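Local atomic coordinates of transmembrane oligosaccharyl transferase, putative (Archaeoglobus fulgidus, PDB entry 3VGP), a protein that is a putative archaeal membrane-bound oligosaccharyl transferase of the AglB family, represented here by its C-terminal globular domain. Residues M36-Y41 with N102-A107; D64-F69 with R110-N115. The protein carries 1 engineered substitution. All coordinates share one frame; numbering follows the deposited sequence.

Interaction 1 of 2, residues M36-Y41 with N102-A107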
loop_
_atom_site.group_PDB
_atom_site.type_symbol
_atom_site.label_atom_id
_atom_site.label_comp_id
_atom_site.label_asym_id
_atom_site.label_seq_id
_atom_site.Cartn_x
_atom_site.Cartn_y
_atom_site.Cartn_z
HETATM N N MSE A 36 -0.120 4.398 3.021
HETATM C CA MSE A 36 0.765 3.722 2.088
HETATM C C MSE A 36 -0.074 2.949 1.089
HETATM O O MSE A 36 -0.815 2.035 1.460
HETATM C CB MSE A 36 1.694 2.749 2.796
HETATM C CG MSE A 36 2.506 1.950 1.804
HETATM SE SE MSE A 36 3.688 0.773 2.690
HETATM C CE MSE A 36 5.041 2.037 3.154
ATOM N N SER A 37 0.044 3.314 -0.182
ATOM C CA SER A 37 -0.718 2.653 -1.231
ATOM C C SER A 37 0.075 2.729 -2.528
ATOM O O SER A 37 1.088 3.430 -2.599
ATOM C CB SER A 37 -2.071 3.353 -1.403
ATOM O OG SER A 37 -2.938 2.616 -2.248
ATOM N N TRP A 38 -0.383 2.002 -3.543
ATOM C CA TRP A 38 0.276 2.000 -4.839
ATOM C C TRP A 38 -0.427 3.045 -5.686
ATOM O O TRP A 38 -1.547 2.837 -6.152
ATOM C CB TRP A 38 0.166 0.631 -5.507
ATOM C CG TRP A 38 0.971 0.537 -6.767
ATOM C CD1 TRP A 38 0.496 0.342 -8.035
ATOM C CD2 TRP A 38 2.392 0.640 -6.883
ATOM N NE1 TRP A 38 1.535 0.317 -8.932
ATOM C CE2 TRP A 38 2.710 0.495 -8.253
ATOM C CE3 TRP A 38 3.429 0.838 -5.964
ATOM C CZ2 TRP A 38 4.024 0.546 -8.724
ATOM C CZ3 TRP A 38 4.737 0.888 -6.435
ATOM C CH2 TRP A 38 5.020 0.743 -7.802
ATOM N N TRP A 39 0.248 4.169 -5.884
ATOM C CA TRP A 39 -0.317 5.275 -6.631
ATOM C C TRP A 39 0.095 5.409 -8.080
ATOM O O TRP A 39 1.186 5.009 -8.477
ATOM C CB TRP A 39 0.036 6.605 -5.963
ATOM C CG TRP A 39 -0.633 6.866 -4.665
ATOM C CD1 TRP A 39 -0.177 6.537 -3.422
ATOM C CD2 TRP A 39 -1.882 7.535 -4.474
ATOM N NE1 TRP A 39 -1.067 6.964 -2.466
ATOM C CE2 TRP A 39 -2.122 7.579 -3.086
ATOM C CE3 TRP A 39 -2.823 8.104 -5.346
ATOM C CZ2 TRP A 39 -3.268 8.170 -2.544
ATOM C CZ3 TRP A 39 -3.962 8.692 -4.806
ATOM C CH2 TRP A 39 -4.173 8.719 -3.418
ATOM N N ASP A 40 -0.815 5.994 -8.850
ATOM C CA ASP A 40 -0.576 6.328 -10.241
ATOM C C ASP A 40 -0.307 7.819 -10.068
ATOM O O ASP A 40 -1.035 8.498 -9.338
ATOM C CB ASP A 40 -1.830 6.118 -11.089
ATOM C CG ASP A 40 -1.753 6.834 -12.426
ATOM O OD1 ASP A 40 -1.875 8.077 -12.442
ATOM O OD2 ASP A 40 -1.566 6.160 -13.462
ATOM N N TYR A 41 0.740 8.324 -10.703
ATOM C CA TYR A 41 1.090 9.731 -10.569
ATOM C C TYR A 41 -0.087 10.687 -10.749
ATOM O O TYR A 41 -0.269 11.611 -9.956
ATOM C CB TYR A 41 2.205 10.082 -11.553
ATOM C CG TYR A 41 2.706 11.494 -11.402
ATOM C CD1 TYR A 41 2.109 12.544 -12.096
ATOM C CD2 TYR A 41 3.761 11.785 -10.539
ATOM C CE1 TYR A 41 2.552 13.854 -11.934
ATOM C CE2 TYR A 41 4.209 13.087 -10.369
ATOM C CZ TYR A 41 3.601 14.115 -11.069
ATOM O OH TYR A 41 4.045 15.406 -10.906
ATOM N N ASN A 102 -4.347 -8.515 -15.969
ATOM C CA ASN A 102 -4.841 -7.236 -15.473
ATOM C C ASN A 102 -4.292 -7.071 -14.069
ATOM O O ASN A 102 -5.009 -7.222 -13.076
ATOM C CB ASN A 102 -6.371 -7.204 -15.451
ATOM C CG ASN A 102 -6.912 -5.906 -14.881
ATOM O OD1 ASN A 102 -6.243 -4.872 -14.927
ATOM N ND2 ASN A 102 -8.128 -5.948 -14.352
ATOM N N THR A 103 -3.002 -6.763 -13.995
ATOM C CA THR A 103 -2.336 -6.623 -12.711
ATOM C C THR A 103 -1.213 -5.594 -12.716
ATOM O O THR A 103 -0.538 -5.390 -13.723
ATOM C CB THR A 103 -1.745 -7.971 -12.272
ATOM O OG1 THR A 103 -1.006 -7.794 -11.058
ATOM C CG2 THR A 103 -0.806 -8.514 -13.343
ATOM N N LYS A 104 -1.024 -4.948 -11.569
ATOM C CA LYS A 104 0.028 -3.957 -11.409
ATOM C C LYS A 104 1.158 -4.561 -10.584
ATOM O O LYS A 104 2.154 -3.897 -10.318
ATOM C CB LYS A 104 -0.520 -2.710 -10.701
ATOM C CG LYS A 104 -1.493 -1.900 -11.541
ATOM C CD LYS A 104 -2.114 -0.749 -10.749
ATOM C CE LYS A 104 -3.094 0.027 -11.621
ATOM N NZ LYS A 104 -3.731 1.164 -10.905
ATOM N N PHE A 105 1.007 -5.820 -10.175
ATOM C CA PHE A 105 2.050 -6.449 -9.370
ATOM C C PHE A 105 3.390 -6.522 -10.106
ATOM O O PHE A 105 4.442 -6.336 -9.498
ATOM C CB PHE A 105 1.619 -7.839 -8.893
ATOM C CG PHE A 105 2.549 -8.428 -7.869
ATOM C CD1 PHE A 105 3.355 -9.515 -8.186
ATOM C CD2 PHE A 105 2.666 -7.852 -6.606
ATOM C CE1 PHE A 105 4.267 -10.020 -7.262
ATOM C CE2 PHE A 105 3.580 -8.350 -5.675
ATOM C CZ PHE A 105 4.380 -9.437 -6.010
ATOM N N PRO A 106 3.378 -6.797 -11.421
ATOM C CA PRO A 106 4.681 -6.843 -12.093
ATOM C C PRO A 106 5.373 -5.476 -12.014
ATOM O O PRO A 106 6.588 -5.398 -11.849
ATOM C CB PRO A 106 4.313 -7.234 -13.522
ATOM C CG PRO A 106 3.130 -8.147 -13.303
ATOM C CD PRO A 106 2.322 -7.357 -12.285
ATOM N N ALA A 107 4.592 -4.403 -12.128
ATOM C CA ALA A 107 5.136 -3.052 -12.054
ATOM C C ALA A 107 5.707 -2.824 -10.662
ATOM O O ALA A 107 6.776 -2.243 -10.505
ATOM C CB ALA A 107 4.042 -2.018 -12.353
HETATM O O HOH W 1 -2.068 2.660 -9.213
#

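Interaction 2 of 2, residues D64-F69 with R110-N115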
loop_
_atom_site.group_PDB
_atom_site.type_symbol
_atom_site.label_atom_id
_atom_site.label_comp_id
_atom_site.label_asym_id
_atom_site.label_seq_id
_atom_site.Cartn_x
_atom_site.Cartn_y
_atom_site.Cartn_z
ATOM N N ASP A 64 8.836 2.899 -1.525
ATOM C CA ASP A 64 8.423 2.467 -0.188
ATOM C C ASP A 64 7.349 1.387 -0.312
ATOM O O ASP A 64 7.449 0.319 0.286
ATOM C CB ASP A 64 7.808 3.617 0.623
ATOM C CG ASP A 64 8.833 4.617 1.128
ATOM O OD1 ASP A 64 10.044 4.329 1.097
ATOM O OD2 ASP A 64 8.401 5.702 1.582
ATOM N N ALA A 65 6.306 1.686 -1.076
ATOM C CA ALA A 65 5.207 0.744 -1.238
ATOM C C ALA A 65 5.630 -0.565 -1.894
ATOM O O ALA A 65 5.199 -1.636 -1.479
ATOM C CB ALA A 65 4.070 1.394 -2.028
ATOM N N ALA A 66 6.478 -0.482 -2.912
ATOM C CA ALA A 66 6.935 -1.685 -3.597
ATOM C C ALA A 66 7.778 -2.567 -2.668
ATOM O O ALA A 66 7.593 -3.782 -2.621
ATOM C CB ALA A 66 7.732 -1.305 -4.847
ATOM N N LYS A 67 8.698 -1.961 -1.926
ATOM C CA LYS A 67 9.534 -2.727 -1.007
ATOM C C LYS A 67 8.672 -3.363 0.078
ATOM O O LYS A 67 8.918 -4.489 0.515
ATOM C CB LYS A 67 10.581 -1.818 -0.357
ATOM C CG LYS A 67 11.666 -1.317 -1.304
ATOM C CD LYS A 67 12.616 -2.429 -1.724
ATOM C CE LYS A 67 13.784 -1.867 -2.529
ATOM N NZ LYS A 67 14.732 -2.927 -2.980
ATOM N N PHE A 68 7.657 -2.628 0.511
ATOM C CA PHE A 68 6.753 -3.104 1.549
ATOM C C PHE A 68 5.917 -4.276 1.047
ATOM O O PHE A 68 5.874 -5.334 1.675
ATOM C CB PHE A 68 5.831 -1.960 1.987
ATOM C CG PHE A 68 4.766 -2.369 2.968
ATOM C CD1 PHE A 68 4.980 -2.268 4.336
ATOM C CD2 PHE A 68 3.545 -2.856 2.516
ATOM C CE1 PHE A 68 3.993 -2.643 5.239
ATOM C CE2 PHE A 68 2.552 -3.236 3.412
ATOM C CZ PHE A 68 2.779 -3.128 4.777
ATOM N N PHE A 69 5.262 -4.089 -0.094
ATOM C CA PHE A 69 4.408 -5.130 -0.646
ATOM C C PHE A 69 5.148 -6.399 -1.050
ATOM O O PHE A 69 4.631 -7.499 -0.853
ATOM C CB PHE A 69 3.599 -4.588 -1.834
ATOM C CG PHE A 69 2.482 -3.647 -1.432
ATOM C CD1 PHE A 69 1.653 -3.950 -0.346
ATOM C CD2 PHE A 69 2.245 -2.474 -2.147
ATOM C CE1 PHE A 69 0.606 -3.097 0.017
ATOM C CE2 PHE A 69 1.202 -1.615 -1.797
ATOM C CZ PHE A 69 0.379 -1.926 -0.713
ATOM N N ARG A 110 9.010 -4.538 -10.374
ATOM C CA ARG A 110 10.066 -3.801 -11.070
ATOM C C ARG A 110 10.590 -2.644 -10.229
ATOM O O ARG A 110 11.801 -2.456 -10.108
ATOM C CB ARG A 110 9.568 -3.252 -12.412
ATOM C CG ARG A 110 9.171 -4.316 -13.419
ATOM C CD ARG A 110 9.120 -3.759 -14.833
ATOM N NE ARG A 110 8.550 -4.726 -15.765
ATOM C CZ ARG A 110 7.248 -4.960 -15.886
ATOM N NH1 ARG A 110 6.380 -4.290 -15.140
ATOM N NH2 ARG A 110 6.811 -5.869 -16.748
ATOM N N ILE A 111 9.676 -1.868 -9.656
ATOM C CA ILE A 111 10.056 -0.727 -8.826
ATOM C C ILE A 111 10.832 -1.188 -7.594
ATOM O O ILE A 111 11.717 -0.480 -7.106
ATOM C CB ILE A 111 8.812 0.076 -8.386
ATOM C CG1 ILE A 111 8.138 0.695 -9.613
ATOM C CG2 ILE A 111 9.204 1.158 -7.389
ATOM C CD1 ILE A 111 9.022 1.651 -10.391
ATOM N N ALA A 112 10.505 -2.380 -7.101
ATOM C CA ALA A 112 11.188 -2.937 -5.937
ATOM C C ALA A 112 12.571 -3.456 -6.323
ATOM O O ALA A 112 13.350 -3.859 -5.456
ATOM C CB ALA A 112 10.362 -4.064 -5.327
ATOM N N GLY A 113 12.864 -3.460 -7.621
ATOM C CA GLY A 113 14.165 -3.915 -8.082
ATOM C C GLY A 113 14.241 -5.332 -8.625
ATOM O O GLY A 113 15.334 -5.844 -8.875
ATOM N N TYR A 114 13.097 -5.978 -8.812
ATOM C CA TYR A 114 13.095 -7.338 -9.334
ATOM C C TYR A 114 12.991 -7.334 -10.855
ATOM O O TYR A 114 12.298 -6.504 -11.443
ATOM C CB TYR A 114 11.937 -8.142 -8.730
ATOM C CG TYR A 114 12.057 -8.363 -7.241
ATOM C CD1 TYR A 114 12.896 -9.348 -6.724
ATOM C CD2 TYR A 114 11.345 -7.566 -6.342
ATOM C CE1 TYR A 114 13.025 -9.534 -5.346
ATOM C CE2 TYR A 114 11.468 -7.745 -4.968
ATOM C CZ TYR A 114 12.306 -8.728 -4.478
ATOM O OH TYR A 114 12.424 -8.904 -3.119
ATOM N N ASN A 115 13.702 -8.259 -11.488
ATOM C CA ASN A 115 13.689 -8.378 -12.939
ATOM C C ASN A 115 12.561 -9.341 -13.297
ATOM O O ASN A 115 12.797 -10.439 -13.798
ATOM C CB ASN A 115 15.022 -8.940 -13.423
ATOM C CG ASN A 115 15.265 -8.672 -14.885
ATOM O OD1 ASN A 115 14.359 -8.795 -15.711
ATOM N ND2 ASN A 115 16.498 -8.313 -15.220
#

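Interaction 1 of 2, residues M36-Y41 with N102-A107
Trp-38, first residue of the WWDYG motif of the oligosaccharyl transferase family, leaves its backbone toward 102-107, and its indole meets Lys-104, just before helix 105-111, and Ala-107 in that helix's first turn. The indole is carried across by a first torsion that sets CG anti to the backbone N (chi1 -173°). The pyrrole edge meets the lysine: Trp-38 CD1 lies 3.9 Å from Lys-104 CD, which sits near the ring plane, and Lys-104 CB is 4.1 Å from Trp-38 NE1. At the benzene end the touch is looser, with Trp-38 CZ2 4.4 Å from Ala-107 CB. This joins the loop after strand 35-36, where the motif begins before running into helix 41-44, to the N-terminal turn of helix 105-111. Beyond CG the lysine chain is extended, taking NZ past the indole to a water 2.8 Å from Lys-104 NZ; the same water donates to Trp-38 O at 3.1 Å. The stronger partner of that ammonium is Glu-94, through a salt bridge, whereas Asp-40 OD2 stays 6.0 Å from Lys-104 NZ. Just before the helix, Thr-103 OG1 caps it by accepting from Phe-105 N (3.0 Å, 161° at the hydrogen), while donating to Thr-96 O.

Interaction 2 of 2, residues D64-F69 with R110-N115
Ala-66 and Ala-112 bring helix 58-69 and the C-terminal end of helix 105-111 very close together, their CA atoms only 5.0 Å apart. The apolar part of the contact centres on one methyl group. Ala-66 CB points at the other segment and lies 3.8 Å from Ala-112 CB; it also touches the backbone, 3.7 Å from Ala-112 N. Ile-111 adds its branch methyl, with CG2 3.8 Å from Ala-66 CB, while its longer arm leads away from helix 58-69. With no side chain beyond CB on either alanine, the two backbones can approach this closely.

The polar part is a single hydrogen bond. Lys-67 NZ donates to Ala-112 O over 3.0 Å, tilted 33° from the carbonyl plane, with a C=O...donor angle of 141°. A bend at chi2 (-70°) swings the otherwise extended end of the lysine round to this carbonyl, and CE follows alongside at 3.6 Å from Ala-112 O. The carbonyl lies where helix 105-111 gives out, so the ammonium charge is probably favourable there. Gly-113 closes that end in a Schellman motif, with positive phi and Gly-113 N bonded back to Arg-110 O.

Helix 58-69 is flanked by helix 105-111 at Ala-66, by strands 35-36 and 88-91 at Phe-68, which touches Met-36 and Val-89, and by helix 74-84, where Lys-67 meets Ile-80 and Phe-68 meets Ala-77.

Interactions 1 and 2 use successive parts of helix 105-111, its N-terminal turn in the first and its C-terminal end in the second, and their centres lie about 10 Å apart. Trp-38 is one of the connections: its CH2 is 3.6 Å from Ile-111 CG1, the arm that interaction 2 leaves pointing away from Ala-66, and its CE3 is 4.0 Å from Ala-65 CB. Closer still are Met-36 SE and Phe-68 CG, at 3.3 Å, while the carbonyl oxygen Ser-37 O touches the methyl Ala-65 CB at 3.7 Å. The indole of Trp-38 is therefore held between helices 58-69 and 105-111, and both helices of interaction 2 also border the loop of interaction 1.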